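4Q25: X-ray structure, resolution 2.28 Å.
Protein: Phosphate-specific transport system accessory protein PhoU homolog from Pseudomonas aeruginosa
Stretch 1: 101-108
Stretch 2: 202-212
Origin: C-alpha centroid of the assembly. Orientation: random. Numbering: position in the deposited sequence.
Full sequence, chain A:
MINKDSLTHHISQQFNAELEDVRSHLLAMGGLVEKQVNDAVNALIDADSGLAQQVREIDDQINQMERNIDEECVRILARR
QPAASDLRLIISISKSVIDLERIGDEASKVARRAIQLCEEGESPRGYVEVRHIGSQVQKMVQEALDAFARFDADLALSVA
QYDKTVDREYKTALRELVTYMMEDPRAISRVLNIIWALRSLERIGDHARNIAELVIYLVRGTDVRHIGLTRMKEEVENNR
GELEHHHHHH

Stretch 1 101-108: ERIGDEAS
Stretch 2 202-212: ERIGDHARNIA

Two nearly antiparallel helices of one chain pack here through an isoleucine pair flanked by the aliphatic parts of polar side chains, with no hydrogen bond or salt bridge crossing between them. Both stretches are helical throughout, with phi/psi near -64/-40 and i-to-i+4 hydrogen bonds such as Ala107 N to Ile103 O (2.9 Å) and Ala208 N to Ile204 O (3.0 Å). Their axes approach to 9.1 Å at 168°, and the register is set by Ile103 CA and Ile204 CA, 5.1 Å apart.

Both isoleucines take chi1 m and chi2 t. Each CA-to-CB bond points sideways, but the ends of the side chains come nearer, so that Ile103 CG2 meets Ile204 CG2 at 3.8 Å. Ile103 is a knob among Ile204, His207, Ala208 and Ile211: its CG1 lies 3.6 Å from His207 CB and its CD1 4.3 Å from Ile211 CD1. The small side chain of Ala208 borders this hole, where Ile103 CD1 comes within 4.2 Å of the backbone Ala208 N. Ile204 reaches back, its CG1 3.6 Å from Glu106 CB and its CD1 4.0 Å from Ala107 N.

His207 (chi1 -70°, chi2 -77°) points toward the first helix and offers a ring face to Arg102; Arg102 CB stands 3.7 Å from the ring centroid in a CH-pi contact. Arg102 (m, m) thus spends its methylene here while its end leads away, NE forming a salt bridge with Glu101 OE1 at 2.8 Å. Arg203 follows the same rule: CB lies 4.1 Å from Glu106 CD, while NH2 makes a weak hydrogen bond to Asp206 OD2 at 3.3 Å within a salt bridge. Gly104 and Gly205 lie outside the contact. Together the stretches bury 368 Å², with Ile103 the most covered.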

# COMPACT_ATOMS: atom_id res chain seq x y z
N GLU A 101 5.78 -7.52 -1.85
CA GLU A 101 6.41 -6.36 -2.39
C GLU A 101 6.15 -5.14 -1.49
O GLU A 101 7.04 -4.38 -1.18
CB GLU A 101 5.92 -6.10 -3.81
CG GLU A 101 6.83 -5.18 -4.61
CD GLU A 101 6.52 -3.71 -4.39
OE1 GLU A 101 5.40 -3.37 -3.93
OE2 GLU A 101 7.41 -2.88 -4.70
N ARG A 102 4.91 -4.96 -1.06
CA ARG A 102 4.57 -3.83 -0.20
C ARG A 102 5.26 -3.95 1.17
O ARG A 102 5.62 -2.95 1.75
CB ARG A 102 3.07 -3.70 -0.01
CG ARG A 102 2.29 -3.37 -1.26
CD ARG A 102 2.58 -1.99 -1.79
NE ARG A 102 3.07 -2.07 -3.18
CZ ARG A 102 2.30 -2.06 -4.26
NH1 ARG A 102 1.00 -1.94 -4.15
NH2 ARG A 102 2.84 -2.17 -5.47
N ILE A 103 5.46 -5.16 1.67
CA ILE A 103 6.22 -5.36 2.89
C ILE A 103 7.67 -4.90 2.71
O ILE A 103 8.23 -4.24 3.59
CB ILE A 103 6.16 -6.81 3.36
CG1 ILE A 103 4.78 -7.12 3.88
CG2 ILE A 103 7.18 -7.10 4.44
CD1 ILE A 103 4.52 -8.62 4.06
N GLY A 104 8.28 -5.27 1.58
CA GLY A 104 9.65 -4.88 1.24
C GLY A 104 9.79 -3.37 1.06
O GLY A 104 10.78 -2.76 1.52
N ASP A 105 8.80 -2.75 0.43
CA ASP A 105 8.82 -1.32 0.31
C ASP A 105 8.70 -0.61 1.68
O ASP A 105 9.38 0.37 1.92
CB ASP A 105 7.71 -0.83 -0.62
CG ASP A 105 7.80 0.67 -0.87
OD1 ASP A 105 8.88 1.17 -1.33
OD2 ASP A 105 6.81 1.34 -0.57
N GLU A 106 7.84 -1.11 2.57
CA GLU A 106 7.72 -0.52 3.89
C GLU A 106 9.02 -0.71 4.69
O GLU A 106 9.41 0.17 5.41
CB GLU A 106 6.55 -1.11 4.67
CG GLU A 106 5.17 -0.81 4.09
CD GLU A 106 4.81 0.66 4.10
OE1 GLU A 106 3.88 1.03 3.33
OE2 GLU A 106 5.42 1.46 4.84
N ALA A 107 9.65 -1.87 4.56
CA ALA A 107 10.91 -2.13 5.21
C ALA A 107 11.90 -1.07 4.80
O ALA A 107 12.69 -0.59 5.61
CB ALA A 107 11.46 -3.49 4.82
N SER A 108 11.85 -0.73 3.53
CA SER A 108 12.80 0.16 2.93
C SER A 108 12.54 1.60 3.41
O SER A 108 13.51 2.36 3.62
CB SER A 108 12.82 0.00 1.40
OG SER A 108 13.59 0.99 0.82
N GLU A 202 3.28 -1.31 11.17
CA GLU A 202 1.88 -1.66 11.24
C GLU A 202 1.37 -2.14 9.89
O GLU A 202 0.61 -3.10 9.82
CB GLU A 202 1.05 -0.47 11.70
CG GLU A 202 -0.40 -0.83 11.86
CD GLU A 202 -1.30 0.32 12.26
OE1 GLU A 202 -2.36 0.05 12.86
OE2 GLU A 202 -0.98 1.48 11.94
N ARG A 203 1.78 -1.47 8.82
CA ARG A 203 1.40 -1.88 7.49
C ARG A 203 2.01 -3.23 7.13
O ARG A 203 1.39 -4.06 6.49
CB ARG A 203 1.84 -0.85 6.48
CG ARG A 203 1.08 0.47 6.52
CD ARG A 203 0.10 0.54 5.37
NE ARG A 203 -1.08 -0.30 5.57
CZ ARG A 203 -1.79 -0.86 4.59
NH1 ARG A 203 -1.46 -0.73 3.29
NH2 ARG A 203 -2.84 -1.61 4.92
N ILE A 204 3.24 -3.45 7.54
CA ILE A 204 3.83 -4.77 7.32
C ILE A 204 2.95 -5.88 7.96
O ILE A 204 2.74 -6.92 7.37
CB ILE A 204 5.26 -4.79 7.80
CG1 ILE A 204 6.11 -3.95 6.85
CG2 ILE A 204 5.81 -6.22 7.87
CD1 ILE A 204 7.51 -3.70 7.34
N GLY A 205 2.42 -5.62 9.14
CA GLY A 205 1.52 -6.54 9.80
C GLY A 205 0.18 -6.64 9.11
O GLY A 205 -0.38 -7.73 9.05
N ASP A 206 -0.35 -5.53 8.62
CA ASP A 206 -1.57 -5.58 7.79
C ASP A 206 -1.36 -6.49 6.58
O ASP A 206 -2.23 -7.28 6.28
CB ASP A 206 -2.00 -4.19 7.33
CG ASP A 206 -2.43 -3.32 8.47
OD1 ASP A 206 -2.52 -3.79 9.63
OD2 ASP A 206 -2.64 -2.12 8.18
N HIS A 207 -0.21 -6.41 5.91
CA HIS A 207 0.05 -7.27 4.74
C HIS A 207 0.30 -8.76 5.08
O HIS A 207 -0.03 -9.65 4.30
CB HIS A 207 1.20 -6.72 3.90
CG HIS A 207 0.88 -5.45 3.19
ND1 HIS A 207 0.10 -5.42 2.05
CD2 HIS A 207 1.25 -4.17 3.43
CE1 HIS A 207 -0.00 -4.17 1.64
NE2 HIS A 207 0.67 -3.40 2.48
N ALA A 208 0.91 -9.02 6.21
CA ALA A 208 1.03 -10.39 6.68
C ALA A 208 -0.35 -10.99 6.90
O ALA A 208 -0.59 -12.13 6.55
CB ALA A 208 1.81 -10.44 7.98
N ARG A 209 -1.24 -10.20 7.47
CA ARG A 209 -2.62 -10.57 7.70
C ARG A 209 -3.32 -10.86 6.40
O ARG A 209 -4.00 -11.86 6.30
CB ARG A 209 -3.36 -9.46 8.45
CG ARG A 209 -4.82 -9.71 8.72
CD ARG A 209 -5.71 -8.82 7.87
NE ARG A 209 -5.91 -7.51 8.48
CZ ARG A 209 -5.73 -6.34 7.86
NH1 ARG A 209 -5.34 -6.28 6.59
NH2 ARG A 209 -5.94 -5.20 8.53
N ASN A 210 -3.15 -9.99 5.40
CA ASN A 210 -3.73 -10.26 4.07
C ASN A 210 -3.25 -11.58 3.48
O ASN A 210 -4.05 -12.33 2.93
CB ASN A 210 -3.43 -9.16 3.06
CG ASN A 210 -3.99 -7.81 3.48
OD1 ASN A 210 -4.93 -7.72 4.26
ND2 ASN A 210 -3.42 -6.75 2.93
N ILE A 211 -1.95 -11.86 3.58
CA ILE A 211 -1.42 -13.11 3.03
C ILE A 211 -1.97 -14.32 3.78
O ILE A 211 -2.11 -15.39 3.21
CB ILE A 211 0.10 -13.16 3.10
CG1 ILE A 211 0.69 -12.11 2.17
CG2 ILE A 211 0.60 -14.54 2.72
CD1 ILE A 211 2.15 -11.83 2.46
N ALA A 212 -2.27 -14.13 5.07
CA ALA A 212 -2.87 -15.17 5.88
C ALA A 212 -4.29 -15.47 5.40
O ALA A 212 -4.68 -16.63 5.26
CB ALA A 212 -2.87 -14.78 7.36